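Local coordinates for protein KLLA0B12012p (Kluyveromyces lactis, PDB 6Y3P) that belongs to the ATP-grasp enzymes through its C-terminal tubulin-tyrosine-ligase-like domain, probably binds ATP, and directly partners the mRNA decapping enzyme Dcp2, at residues A[9-14]-A[40-45]; A[56-61]-A[70-75]; A[46-51]-A[377-382]; A[22-27]-A[365-370]. All coordinates share one frame; numbering follows the deposited sequence.

Contact 1 (A[9-14]-A[40-45])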
loop_
_atom_site.group_PDB
_atom_site.type_symbol
_atom_site.label_atom_id
_atom_site.label_comp_id
_atom_site.label_asym_id
_atom_site.label_seq_id
_atom_site.Cartn_x
_atom_site.Cartn_y
_atom_site.Cartn_z
ATOM N N GLN A 9 -28.271 -12.192 1.013
ATOM C CA GLN A 9 -28.498 -10.762 0.814
ATOM C C GLN A 9 -27.156 -10.036 0.561
ATOM O O GLN A 9 -26.157 -10.392 1.176
ATOM C CB GLN A 9 -29.183 -10.228 2.078
ATOM C CG GLN A 9 -29.595 -8.778 2.055
ATOM C CD GLN A 9 -30.428 -8.495 3.272
ATOM O OE1 GLN A 9 -30.030 -8.772 4.417
ATOM N NE2 GLN A 9 -31.619 -7.962 3.038
ATOM N N ILE A 10 -27.141 -9.046 -0.367
ATOM C CA ILE A 10 -25.987 -8.208 -0.719
ATOM C C ILE A 10 -26.419 -6.751 -0.547
ATOM O O ILE A 10 -27.395 -6.346 -1.161
ATOM C CB ILE A 10 -25.404 -8.498 -2.148
ATOM C CG1 ILE A 10 -24.611 -9.819 -2.184
ATOM C CG2 ILE A 10 -24.492 -7.345 -2.642
ATOM C CD1 ILE A 10 -24.473 -10.460 -3.594
ATOM N N VAL A 11 -25.675 -5.968 0.264
ATOM C CA VAL A 11 -25.939 -4.551 0.558
ATOM C C VAL A 11 -24.799 -3.693 -0.024
ATOM O O VAL A 11 -23.643 -3.854 0.366
ATOM C CB VAL A 11 -26.141 -4.282 2.085
ATOM C CG1 VAL A 11 -26.469 -2.820 2.354
ATOM C CG2 VAL A 11 -27.207 -5.190 2.695
ATOM N N LEU A 12 -25.125 -2.792 -0.951
ATOM C CA LEU A 12 -24.169 -1.899 -1.617
ATOM C C LEU A 12 -24.538 -0.460 -1.275
ATOM O O LEU A 12 -25.389 0.115 -1.938
ATOM C CB LEU A 12 -24.211 -2.151 -3.138
ATOM C CG LEU A 12 -23.145 -1.491 -4.041
ATOM C CD1 LEU A 12 -21.715 -1.835 -3.591
ATOM C CD2 LEU A 12 -23.348 -1.922 -5.497
ATOM N N THR A 13 -23.930 0.088 -0.209
ATOM C CA THR A 13 -24.202 1.436 0.336
ATOM C C THR A 13 -23.323 2.538 -0.273
ATOM O O THR A 13 -23.422 3.708 0.112
ATOM C CB THR A 13 -24.122 1.437 1.870
ATOM O OG1 THR A 13 -22.803 1.073 2.279
ATOM C CG2 THR A 13 -25.157 0.524 2.504
ATOM N N ILE A 14 -22.483 2.168 -1.228
ATOM C CA ILE A 14 -21.614 3.094 -1.914
ATOM C C ILE A 14 -22.425 4.014 -2.823
ATOM O O ILE A 14 -23.331 3.542 -3.523
ATOM C CB ILE A 14 -20.479 2.309 -2.612
ATOM C CG1 ILE A 14 -19.225 2.403 -1.752
ATOM C CG2 ILE A 14 -20.208 2.732 -4.067
ATOM C CD1 ILE A 14 -18.450 1.215 -1.714
ATOM N N SER A 40 -29.421 -0.312 1.025
ATOM C CA SER A 40 -29.677 0.051 2.414
ATOM C C SER A 40 -29.574 -1.159 3.350
ATOM O O SER A 40 -30.206 -2.203 3.140
ATOM C CB SER A 40 -31.045 0.729 2.551
ATOM O OG SER A 40 -31.370 1.043 3.897
ATOM N N LEU A 41 -28.799 -0.984 4.405
ATOM C CA LEU A 41 -28.578 -1.973 5.433
ATOM C C LEU A 41 -29.873 -2.145 6.249
ATOM O O LEU A 41 -30.424 -1.155 6.745
ATOM C CB LEU A 41 -27.441 -1.467 6.315
ATOM C CG LEU A 41 -26.648 -2.483 7.093
ATOM C CD1 LEU A 41 -25.857 -3.423 6.158
ATOM C CD2 LEU A 41 -25.717 -1.767 8.078
ATOM N N PRO A 42 -30.416 -3.379 6.358
ATOM C CA PRO A 42 -31.671 -3.556 7.118
ATOM C C PRO A 42 -31.494 -3.288 8.616
ATOM O O PRO A 42 -30.352 -3.164 9.089
ATOM C CB PRO A 42 -32.067 -5.006 6.824
ATOM C CG PRO A 42 -30.817 -5.681 6.445
ATOM C CD PRO A 42 -29.927 -4.663 5.805
ATOM N N VAL A 43 -32.623 -3.151 9.356
ATOM C CA VAL A 43 -32.620 -2.899 10.803
ATOM C C VAL A 43 -31.809 -4.001 11.517
ATOM O O VAL A 43 -31.014 -3.688 12.391
ATOM C CB VAL A 43 -34.067 -2.741 11.367
ATOM C CG1 VAL A 43 -34.074 -2.582 12.885
ATOM C CG2 VAL A 43 -34.782 -1.561 10.713
ATOM N N THR A 44 -32.003 -5.277 11.132
ATOM C CA THR A 44 -31.284 -6.419 11.708
ATOM C C THR A 44 -30.736 -7.330 10.628
ATOM O O THR A 44 -31.321 -7.443 9.551
ATOM C CB THR A 44 -32.153 -7.236 12.692
ATOM O OG1 THR A 44 -33.297 -7.779 12.024
ATOM C CG2 THR A 44 -32.533 -6.463 13.935
ATOM N N ILE A 45 -29.617 -7.991 10.925
ATOM C CA ILE A 45 -28.970 -8.943 10.024
ATOM C C ILE A 45 -29.351 -10.350 10.500
ATOM O O ILE A 45 -28.766 -10.870 11.453
ATOM C CB ILE A 45 -27.429 -8.685 9.958
ATOM C CG1 ILE A 45 -27.104 -7.236 9.466
ATOM C CG2 ILE A 45 -26.711 -9.742 9.135
ATOM C CD1 ILE A 45 -27.670 -6.769 8.021
#
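The flat group here is the carboxamide of Gln9, whose end meets the puckered ring of Pro42. They come tip to tip: Gln9 OE1 lies 3.8 Å from Pro42 CG. Gln9 gets there on an extended chain, with CG anti to the backbone N (chi1 -176°), and its side chain also rests on Thr49. The next corner of the proline ring, Pro42 CD, faces Val11 CG2 at 4.2 Å.

Val11 has the largest share of the contact. Val11 CG1, anti to the backbone N, presses on the backbone between Ser40 and Leu41, 3.6 Å from Leu41 N. The Leu41 side chain crosses Val11 at about a right angle, with Leu41 CD1 3.9 Å from Val11 CG1. An alanine in place of Val11 would lose both methyl branches, and would probably loosen the seating of Leu41 and Pro42. Thr13 adds a looser touch, CG2 to Leu41 N at 4.4 Å. Its OG1 turns elsewhere and is hydrogen-bonded to Gln57 OE1 and His51 NE2.

The contact is largely apolar and near the surface. It lays the loop between strands 37-38 and 48-52 against strand 8-12. That strand is an inner one of a four-stranded parallel sheet, flanked by 37-38 and 48-52. Helix 21-31 packs on Ile10 and on Leu12, whose side chain starts away from this loop.

Contact 2 (A[56-61]-A[70-75])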
loop_
_atom_site.group_PDB
_atom_site.type_symbol
_atom_site.label_atom_id
_atom_site.label_comp_id
_atom_site.label_asym_id
_atom_site.label_seq_id
_atom_site.Cartn_x
_atom_site.Cartn_y
_atom_site.Cartn_z
ATOM N N GLU A 56 -16.662 4.150 6.683
ATOM C CA GLU A 56 -17.585 4.700 7.668
ATOM C C GLU A 56 -18.996 4.107 7.619
ATOM O O GLU A 56 -19.680 4.166 8.643
ATOM C CB GLU A 56 -17.638 6.247 7.586
ATOM C CG GLU A 56 -16.405 6.980 8.130
ATOM C CD GLU A 56 -15.648 6.398 9.320
ATOM O OE1 GLU A 56 -14.408 6.243 9.212
ATOM O OE2 GLU A 56 -16.284 6.105 10.360
ATOM N N GLN A 57 -19.444 3.535 6.460
ATOM C CA GLN A 57 -20.807 2.955 6.381
ATOM C C GLN A 57 -20.845 1.533 6.992
ATOM O O GLN A 57 -21.922 1.019 7.318
ATOM C CB GLN A 57 -21.341 2.906 4.935
ATOM C CG GLN A 57 -21.385 4.240 4.188
ATOM C CD GLN A 57 -21.404 4.083 2.684
ATOM O OE1 GLN A 57 -20.965 3.075 2.110
ATOM N NE2 GLN A 57 -21.853 5.103 1.996
ATOM N N LEU A 58 -19.678 0.891 7.126
ATOM C CA LEU A 58 -19.661 -0.476 7.662
ATOM C C LEU A 58 -19.870 -0.527 9.179
ATOM O O LEU A 58 -19.608 0.463 9.871
ATOM C CB LEU A 58 -18.397 -1.231 7.235
ATOM C CG LEU A 58 -18.094 -1.275 5.740
ATOM C CD1 LEU A 58 -16.747 -1.900 5.496
ATOM C CD2 LEU A 58 -19.166 -2.025 4.960
ATOM N N ASP A 59 -20.394 -1.661 9.676
ATOM C CA ASP A 59 -20.664 -1.853 11.095
ATOM C C ASP A 59 -19.676 -2.842 11.684
ATOM O O ASP A 59 -19.877 -4.059 11.606
ATOM C CB ASP A 59 -22.114 -2.289 11.336
ATOM C CG ASP A 59 -22.575 -2.172 12.790
ATOM O OD1 ASP A 59 -21.729 -1.848 13.670
ATOM O OD2 ASP A 59 -23.780 -2.370 13.044
ATOM N N MET A 60 -18.618 -2.300 12.312
ATOM C CA MET A 60 -17.527 -3.079 12.892
ATOM C C MET A 60 -17.960 -3.914 14.100
ATOM O O MET A 60 -17.404 -4.997 14.305
ATOM C CB MET A 60 -16.298 -2.199 13.201
ATOM C CG MET A 60 -15.697 -1.517 11.960
ATOM S SD MET A 60 -15.046 -2.682 10.742
ATOM C CE MET A 60 -15.670 -1.993 9.275
ATOM N N ASP A 61 -18.978 -3.463 14.847
ATOM C CA ASP A 61 -19.513 -4.216 15.992
ATOM C C ASP A 61 -20.297 -5.457 15.533
ATOM O O ASP A 61 -20.198 -6.505 16.165
ATOM C CB ASP A 61 -20.357 -3.315 16.923
ATOM C CG ASP A 61 -19.555 -2.197 17.578
ATOM O OD1 ASP A 61 -19.717 -1.030 17.163
ATOM O OD2 ASP A 61 -18.747 -2.496 18.492
ATOM N N HIS A 70 -21.082 -9.890 6.590
ATOM C CA HIS A 70 -19.785 -9.847 5.913
ATOM C C HIS A 70 -19.630 -8.474 5.354
ATOM O O HIS A 70 -20.600 -7.876 4.902
ATOM C CB HIS A 70 -19.673 -10.916 4.820
ATOM C CG HIS A 70 -19.908 -12.310 5.325
ATOM N ND1 HIS A 70 -21.130 -12.692 5.865
ATOM C CD2 HIS A 70 -19.084 -13.381 5.320
ATOM C CE1 HIS A 70 -20.994 -13.965 6.204
ATOM N NE2 HIS A 70 -19.788 -14.428 5.880
ATOM N N ALA A 71 -18.445 -7.929 5.483
ATOM C CA ALA A 71 -18.132 -6.581 5.033
ATOM C C ALA A 71 -16.816 -6.552 4.218
ATOM O O ALA A 71 -16.004 -7.473 4.301
ATOM C CB ALA A 71 -18.058 -5.641 6.235
ATOM N N ASN A 72 -16.614 -5.477 3.450
ATOM C CA ASN A 72 -15.416 -5.270 2.638
ATOM C C ASN A 72 -14.310 -4.535 3.436
ATOM O O ASN A 72 -13.642 -3.644 2.924
ATOM C CB ASN A 72 -15.757 -4.553 1.321
ATOM C CG ASN A 72 -16.215 -3.129 1.486
ATOM O OD1 ASN A 72 -17.177 -2.845 2.188
ATOM N ND2 ASN A 72 -15.561 -2.203 0.801
ATOM N N SER A 73 -14.108 -4.936 4.695
ATOM C CA SER A 73 -13.049 -4.392 5.541
ATOM C C SER A 73 -12.744 -5.321 6.690
ATOM O O SER A 73 -13.648 -6.024 7.180
ATOM C CB SER A 73 -13.426 -3.027 6.120
ATOM O OG SER A 73 -12.286 -2.400 6.686
ATOM N N TYR A 74 -11.476 -5.258 7.165
ATOM C CA TYR A 74 -11.030 -5.959 8.363
ATOM C C TYR A 74 -11.085 -4.960 9.509
ATOM O O TYR A 74 -11.242 -3.759 9.265
ATOM C CB TYR A 74 -9.627 -6.562 8.199
ATOM C CG TYR A 74 -9.598 -7.792 7.325
ATOM C CD1 TYR A 74 -9.459 -7.685 5.947
ATOM C CD2 TYR A 74 -9.648 -9.067 7.880
ATOM C CE1 TYR A 74 -9.434 -8.813 5.134
ATOM C CE2 TYR A 74 -9.607 -10.207 7.078
ATOM C CZ TYR A 74 -9.486 -10.074 5.704
ATOM O OH TYR A 74 -9.433 -11.187 4.903
ATOM N N ILE A 75 -11.012 -5.451 10.756
ATOM C CA ILE A 75 -11.098 -4.609 11.943
ATOM C C ILE A 75 -9.717 -4.105 12.379
ATOM O O ILE A 75 -9.543 -2.897 12.548
ATOM C CB ILE A 75 -11.879 -5.338 13.060
ATOM C CG1 ILE A 75 -13.376 -5.412 12.686
ATOM C CG2 ILE A 75 -11.709 -4.634 14.415
ATOM C CD1 ILE A 75 -14.249 -6.253 13.596
#
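Leu58 and Asn72 cross at about a right angle. The fork of the leucine straddles the amide oxygen: Leu58 CD1 and Leu58 CD2 both lie 3.5 Å from Asn72 OD1. That oxygen is not left to carbon alone, since it accepts a hydrogen bond from Gly53 N. Asn72 takes the crowded first torsion, with CG between the backbone N and the carbonyl carbon (chi1 67°). The Leu58 fork also reaches two neighbours of Asn72. Leu58 CD2 is 4.0 Å from Ala71 CB, and Leu58 CD1 is 3.6 Å from Ser73 CB.

The segments belong to a beta-alpha-beta unit made of strand 48-52, helix 60-65 and strand 69-71. Asp59 sits at the N-cap of the helix, where its OD1 accepts a weak bond from Asp61 N.

Met60 and Ile75 slide past each other in opposite directions. Met60 SD lies 3.7 Å from Ile75 CG1, while Ile75 CD1 reaches back to Met60 O at 3.5 Å. The methionine chain is bent at both chi2 and chi3, which brings Met60 CE to 4.0 Å from Ser73 CB. Ser73 turns its hydroxyl to its own neighbour: Ser73 OG donates to Tyr74 O over 3.1 Å, in the carbonyl plane and on a lone pair.

Contact 3 (A[46-51]-A[377-382])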
loop_
_atom_site.group_PDB
_atom_site.type_symbol
_atom_site.label_atom_id
_atom_site.label_comp_id
_atom_site.label_asym_id
_atom_site.label_seq_id
_atom_site.Cartn_x
_atom_site.Cartn_y
_atom_site.Cartn_z
ATOM N N ASP A 46 -30.369 -10.928 9.863
ATOM C CA ASP A 46 -30.909 -12.235 10.240
ATOM C C ASP A 46 -30.809 -13.282 9.104
ATOM O O ASP A 46 -31.402 -14.372 9.188
ATOM C CB ASP A 46 -32.352 -12.067 10.769
ATOM C CG ASP A 46 -33.234 -11.159 9.926
ATOM O OD1 ASP A 46 -33.450 -11.479 8.732
ATOM O OD2 ASP A 46 -33.707 -10.127 10.459
ATOM N N LYS A 47 -30.024 -12.939 8.062
ATOM C CA LYS A 47 -29.731 -13.712 6.864
ATOM C C LYS A 47 -28.223 -13.542 6.654
ATOM O O LYS A 47 -27.647 -12.610 7.233
ATOM C CB LYS A 47 -30.470 -13.088 5.662
ATOM C CG LYS A 47 -31.986 -13.290 5.651
ATOM C CD LYS A 47 -32.710 -12.381 4.648
ATOM C CE LYS A 47 -32.776 -12.933 3.238
ATOM N NZ LYS A 47 -33.791 -14.017 3.101
ATOM N N LEU A 48 -27.572 -14.418 5.848
ATOM C CA LEU A 48 -26.164 -14.190 5.578
ATOM C C LEU A 48 -26.073 -13.089 4.528
ATOM O O LEU A 48 -26.819 -13.105 3.550
ATOM C CB LEU A 48 -25.303 -15.446 5.296
ATOM C CG LEU A 48 -25.627 -16.409 4.163
ATOM C CD1 LEU A 48 -25.251 -15.839 2.832
ATOM C CD2 LEU A 48 -24.784 -17.652 4.285
ATOM N N THR A 49 -25.294 -12.052 4.826
ATOM C CA THR A 49 -25.232 -10.860 3.972
ATOM C C THR A 49 -23.829 -10.350 3.716
ATOM O O THR A 49 -22.952 -10.445 4.570
ATOM C CB THR A 49 -26.158 -9.680 4.502
ATOM O OG1 THR A 49 -25.394 -8.585 5.012
ATOM C CG2 THR A 49 -27.149 -10.104 5.532
ATOM N N PHE A 50 -23.653 -9.740 2.554
ATOM C CA PHE A 50 -22.399 -9.111 2.198
ATOM C C PHE A 50 -22.636 -7.632 1.971
ATOM O O PHE A 50 -23.331 -7.248 1.031
ATOM C CB PHE A 50 -21.725 -9.774 0.985
ATOM C CG PHE A 50 -20.388 -9.142 0.686
ATOM C CD1 PHE A 50 -19.332 -9.263 1.575
ATOM C CD2 PHE A 50 -20.217 -8.342 -0.433
ATOM C CE1 PHE A 50 -18.123 -8.610 1.341
ATOM C CE2 PHE A 50 -19.004 -7.697 -0.668
ATOM C CZ PHE A 50 -17.963 -7.838 0.218
ATOM N N HIS A 51 -22.055 -6.819 2.838
ATOM C CA HIS A 51 -22.138 -5.372 2.795
ATOM C C HIS A 51 -20.844 -4.799 2.202
ATOM O O HIS A 51 -19.760 -4.923 2.788
ATOM C CB HIS A 51 -22.456 -4.811 4.207
ATOM C CG HIS A 51 -22.560 -3.309 4.339
ATOM N ND1 HIS A 51 -22.509 -2.693 5.585
ATOM C CD2 HIS A 51 -22.723 -2.350 3.392
ATOM C CE1 HIS A 51 -22.634 -1.400 5.350
ATOM N NE2 HIS A 51 -22.760 -1.146 4.048
ATOM N N PRO A 377 -17.770 -17.705 -2.113
ATOM C CA PRO A 377 -17.641 -18.651 -0.989
ATOM C C PRO A 377 -18.284 -18.255 0.355
ATOM O O PRO A 377 -18.581 -19.141 1.157
ATOM C CB PRO A 377 -16.126 -18.807 -0.851
ATOM C CG PRO A 377 -15.607 -18.529 -2.178
ATOM C CD PRO A 377 -16.429 -17.375 -2.636
ATOM N N MET A 378 -18.528 -16.961 0.601
ATOM C CA MET A 378 -19.175 -16.582 1.856
ATOM C C MET A 378 -20.693 -16.775 1.756
ATOM O O MET A 378 -21.384 -16.717 2.768
ATOM C CB MET A 378 -18.754 -15.190 2.400
ATOM C CG MET A 378 -18.381 -14.147 1.358
ATOM S SD MET A 378 -17.676 -12.590 1.982
ATOM C CE MET A 378 -16.237 -13.249 2.980
ATOM N N PHE A 379 -21.186 -17.106 0.548
ATOM C CA PHE A 379 -22.589 -17.408 0.271
ATOM C C PHE A 379 -22.733 -18.913 -0.006
ATOM O O PHE A 379 -23.737 -19.348 -0.570
ATOM C CB PHE A 379 -23.068 -16.571 -0.926
ATOM C CG PHE A 379 -23.309 -15.130 -0.560
ATOM C CD1 PHE A 379 -22.267 -14.216 -0.547
ATOM C CD2 PHE A 379 -24.578 -14.687 -0.218
ATOM C CE1 PHE A 379 -22.491 -12.894 -0.177
ATOM C CE2 PHE A 379 -24.796 -13.364 0.171
ATOM C CZ PHE A 379 -23.753 -12.478 0.182
ATOM N N ASN A 380 -21.703 -19.695 0.393
ATOM C CA ASN A 380 -21.571 -21.147 0.237
ATOM C C ASN A 380 -21.542 -21.606 -1.251
ATOM O O ASN A 380 -21.770 -22.785 -1.551
ATOM C CB ASN A 380 -22.628 -21.915 1.069
ATOM C CG ASN A 380 -22.308 -23.386 1.271
ATOM O OD1 ASN A 380 -21.157 -23.776 1.522
ATOM N ND2 ASN A 380 -23.317 -24.244 1.124
ATOM N N LEU A 381 -21.192 -20.682 -2.167
ATOM C CA LEU A 381 -21.054 -20.942 -3.605
ATOM C C LEU A 381 -19.575 -21.210 -3.941
ATOM O O LEU A 381 -18.712 -20.490 -3.439
ATOM C CB LEU A 381 -21.594 -19.768 -4.441
ATOM C CG LEU A 381 -23.048 -19.358 -4.167
ATOM C CD1 LEU A 381 -23.400 -18.039 -4.850
ATOM C CD2 LEU A 381 -24.014 -20.449 -4.598
ATOM N N PRO A 382 -19.249 -22.249 -4.754
ATOM C CA PRO A 382 -17.829 -22.524 -5.058
ATOM C C PRO A 382 -17.064 -21.379 -5.740
ATOM O O PRO A 382 -17.607 -20.730 -6.636
ATOM C CB PRO A 382 -17.881 -23.766 -5.965
ATOM C CG PRO A 382 -19.276 -23.810 -6.494
ATOM C CD PRO A 382 -20.141 -23.228 -5.412
#
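The Phe379 side chain leaves CB with CG anti to the carbonyl carbon (chi1 -76°), and this sends the ring toward strand 48-52. The first ring atom, Phe379 CG, lies 4.0 Å from Leu48 CD1. Phe379 CD2 is closer to that same Leu48 CD1, at 3.3 Å, a tight fit made obliquely to the ring. Further along, CE2 passes near Leu48 O. Along the other edge of the ring, Phe379 CE1 meets Phe50 CB at 3.4 Å, in the ring plane. The tip, Phe379 CZ, ends 3.6 Å from Phe50 N.

Met378 fills in beside Phe379. Met378 SD lies 4.6 Å from the centroid of the Phe50 ring and 50° off the ring normal, an oblique Met-aromatic contact. Leu48 sends its second branch to the backbone here, CD2 to Met378 O at 3.8 Å.

A serine in place of Phe379 would lose the whole ring, and would probably weaken the hold of segment 377-382 on Leu48 and Phe50.

The segment follows helix 357-375 and packs on the parallel sheet. Phe379 also touches Ala8 and Ile10 of strand 8-12, and Met378 touches His70 of strand 69-71.

Contact 4 (A[22-27]-A[365-370]). With SO4 (sulfate ion), chain B.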
loop_
_atom_site.group_PDB
_atom_site.type_symbol
_atom_site.label_atom_id
_atom_site.label_comp_id
_atom_site.label_asym_id
_atom_site.label_seq_id
_atom_site.Cartn_x
_atom_site.Cartn_y
_atom_site.Cartn_z
ATOM N N GLY A 22 -21.008 0.690 -10.797
ATOM C CA GLY A 22 -21.376 -0.038 -12.008
ATOM C C GLY A 22 -20.670 -1.380 -12.082
ATOM O O GLY A 22 -21.354 -2.416 -12.115
ATOM N N PRO A 23 -19.295 -1.393 -12.011
ATOM C CA PRO A 23 -18.554 -2.672 -11.984
ATOM C C PRO A 23 -19.035 -3.668 -10.920
ATOM O O PRO A 23 -19.239 -4.839 -11.257
ATOM C CB PRO A 23 -17.109 -2.234 -11.708
ATOM C CG PRO A 23 -17.034 -0.871 -12.253
ATOM C CD PRO A 23 -18.355 -0.249 -11.965
ATOM N N LEU A 24 -19.231 -3.207 -9.656
ATOM C CA LEU A 24 -19.690 -4.067 -8.567
ATOM C C LEU A 24 -21.073 -4.673 -8.826
ATOM O O LEU A 24 -21.266 -5.859 -8.556
ATOM C CB LEU A 24 -19.663 -3.340 -7.213
ATOM C CG LEU A 24 -18.338 -3.303 -6.493
ATOM C CD1 LEU A 24 -18.336 -2.217 -5.456
ATOM C CD2 LEU A 24 -18.010 -4.655 -5.885
ATOM N N ASN A 25 -22.012 -3.877 -9.397
ATOM C CA ASN A 25 -23.353 -4.340 -9.760
ATOM C C ASN A 25 -23.328 -5.390 -10.858
ATOM O O ASN A 25 -24.027 -6.390 -10.735
ATOM C CB ASN A 25 -24.263 -3.188 -10.133
ATOM C CG ASN A 25 -25.238 -2.842 -9.041
ATOM O OD1 ASN A 25 -26.176 -3.591 -8.728
ATOM N ND2 ASN A 25 -25.031 -1.698 -8.432
ATOM N N ARG A 26 -22.502 -5.188 -11.913
ATOM C CA ARG A 26 -22.353 -6.152 -13.021
ATOM C C ARG A 26 -21.782 -7.478 -12.488
ATOM O O ARG A 26 -22.284 -8.555 -12.817
ATOM C CB ARG A 26 -21.460 -5.587 -14.134
ATOM C CG ARG A 26 -22.080 -4.363 -14.821
ATOM C CD ARG A 26 -21.285 -3.930 -16.050
ATOM N NE ARG A 26 -20.021 -3.255 -15.723
ATOM C CZ ARG A 26 -19.891 -1.943 -15.516
ATOM N NH1 ARG A 26 -20.952 -1.144 -15.564
ATOM N NH2 ARG A 26 -18.699 -1.425 -15.242
ATOM N N SER A 27 -20.783 -7.371 -11.609
ATOM C CA SER A 27 -20.123 -8.488 -10.969
ATOM C C SER A 27 -21.071 -9.239 -10.008
ATOM O O SER A 27 -21.072 -10.470 -10.017
ATOM C CB SER A 27 -18.874 -8.001 -10.257
ATOM O OG SER A 27 -18.073 -9.123 -9.963
ATOM N N GLU A 365 -12.354 -6.131 -14.368
ATOM C CA GLU A 365 -11.809 -7.468 -14.195
ATOM C C GLU A 365 -11.407 -7.679 -12.740
ATOM O O GLU A 365 -11.466 -8.808 -12.254
ATOM C CB GLU A 365 -10.610 -7.664 -15.136
ATOM C CG GLU A 365 -10.035 -9.069 -15.085
ATOM C CD GLU A 365 -8.757 -9.317 -15.853
ATOM O OE1 GLU A 365 -8.551 -8.666 -16.903
ATOM O OE2 GLU A 365 -7.986 -10.207 -15.428
ATOM N N LEU A 366 -11.015 -6.593 -12.041
ATOM C CA LEU A 366 -10.636 -6.671 -10.640
ATOM C C LEU A 366 -11.841 -7.077 -9.793
ATOM O O LEU A 366 -11.737 -8.039 -9.023
ATOM C CB LEU A 366 -10.018 -5.343 -10.138
ATOM C CG LEU A 366 -9.987 -5.083 -8.601
ATOM C CD1 LEU A 366 -9.099 -6.072 -7.858
ATOM C CD2 LEU A 366 -9.576 -3.669 -8.299
ATOM N N PHE A 367 -12.971 -6.342 -9.933
ATOM C CA PHE A 367 -14.192 -6.574 -9.150
ATOM C C PHE A 367 -14.896 -7.843 -9.575
ATOM O O PHE A 367 -15.494 -8.482 -8.730
ATOM C CB PHE A 367 -15.107 -5.346 -9.114
ATOM C CG PHE A 367 -14.452 -4.261 -8.297
ATOM C CD1 PHE A 367 -14.440 -4.325 -6.906
ATOM C CD2 PHE A 367 -13.752 -3.228 -8.913
ATOM C CE1 PHE A 367 -13.772 -3.356 -6.150
ATOM C CE2 PHE A 367 -13.067 -2.267 -8.155
ATOM C CZ PHE A 367 -13.109 -2.320 -6.781
ATOM N N ASP A 368 -14.689 -8.293 -10.820
ATOM C CA ASP A 368 -15.181 -9.572 -11.310
ATOM C C ASP A 368 -14.520 -10.722 -10.516
ATOM O O ASP A 368 -15.215 -11.607 -10.031
ATOM C CB ASP A 368 -14.877 -9.710 -12.807
ATOM C CG ASP A 368 -15.738 -10.767 -13.449
ATOM O OD1 ASP A 368 -16.956 -10.502 -13.653
ATOM O OD2 ASP A 368 -15.239 -11.905 -13.636
ATOM N N ASP A 369 -13.182 -10.654 -10.329
ATOM C CA ASP A 369 -12.388 -11.636 -9.602
ATOM C C ASP A 369 -12.691 -11.647 -8.130
ATOM O O ASP A 369 -12.798 -12.727 -7.551
ATOM C CB ASP A 369 -10.897 -11.396 -9.835
ATOM C CG ASP A 369 -10.439 -11.594 -11.277
ATOM O OD1 ASP A 369 -11.115 -12.348 -12.021
ATOM O OD2 ASP A 369 -9.397 -11.000 -11.661
ATOM N N VAL A 370 -12.858 -10.450 -7.522
ATOM C CA VAL A 370 -13.149 -10.294 -6.099
ATOM C C VAL A 370 -14.478 -10.962 -5.777
ATOM O O VAL A 370 -14.547 -11.779 -4.865
ATOM C CB VAL A 370 -13.100 -8.800 -5.650
ATOM C CG1 VAL A 370 -13.701 -8.614 -4.256
ATOM C CG2 VAL A 370 -11.669 -8.267 -5.690
HETATM S S SO4 B . -19.822 2.164 -15.322
HETATM O O1 SO4 B . -18.526 1.861 -14.699
HETATM O O2 SO4 B . -20.015 1.312 -16.491
HETATM O O3 SO4 B . -19.869 3.563 -15.731
HETATM O O4 SO4 B . -20.908 1.933 -14.383
#
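Arg26 NH2 has three partners: a salt bridge to Asp364 OD1 and two weak hydrogen bonds to the sulfate, to O1 and O2. The motif is a packed pair of helices, 21-31 and 357-375. Their short axis segments approach to 8.7 Å and cross at -41°.

Arg26 NH1 makes the shortest bond to the ion, 2.8 Å to sulfate O2, and a weak one to O4. The sulfur lies in the guanidinium plane, at its edge. One face of the guanidinium lies over Gly22 C and Pro23 N. The ion also packs on the backbone, with sulfate O4 3.1 Å from Gly22 CA. The sulfate probably comes from the crystallisation liquor.

Between the helices, Phe367 points toward helix 21-31. Leu24 crosses it obliquely, with Leu24 CD2 3.7 Å from Phe367 CD1. Pro23 CB makes a looser touch at 4.5 Å from Phe367 CD2. Phe352 meets the Phe367 ring edge-to-face.

One direct bond joins the two segments. Ser27 OG, anti to its backbone N, donates to Phe367 O over 2.9 Å. The approach is bent, at 105° to the C=O, with the donor 44° out of the carbonyl plane.

How the contacts relate
Contacts 1, 2 and 3 share one parallel sheet. Strand 48-52 of contact 3 lies between the other two: Val11 N is 2.8 Å from Phe50 O, and His70 N is 2.8 Å from Thr49 O, both probable hydrogen bonds. Contacts 1 and 2, with centres about 12 Å apart, touch through Thr13. Contact 4 joins contact 1 through packing, with Leu12 CD1 3.9 Å from Leu24 CD1. It touches neither contact 2 nor contact 3, whose nearest atoms are about 7 and 6 Å away. Contacts 3 and 4 bring late parts of the chain back to its start. The sulfate belongs to contact 4; another sulfate lies about 5 Å from the Ser40 side chain in contact 1.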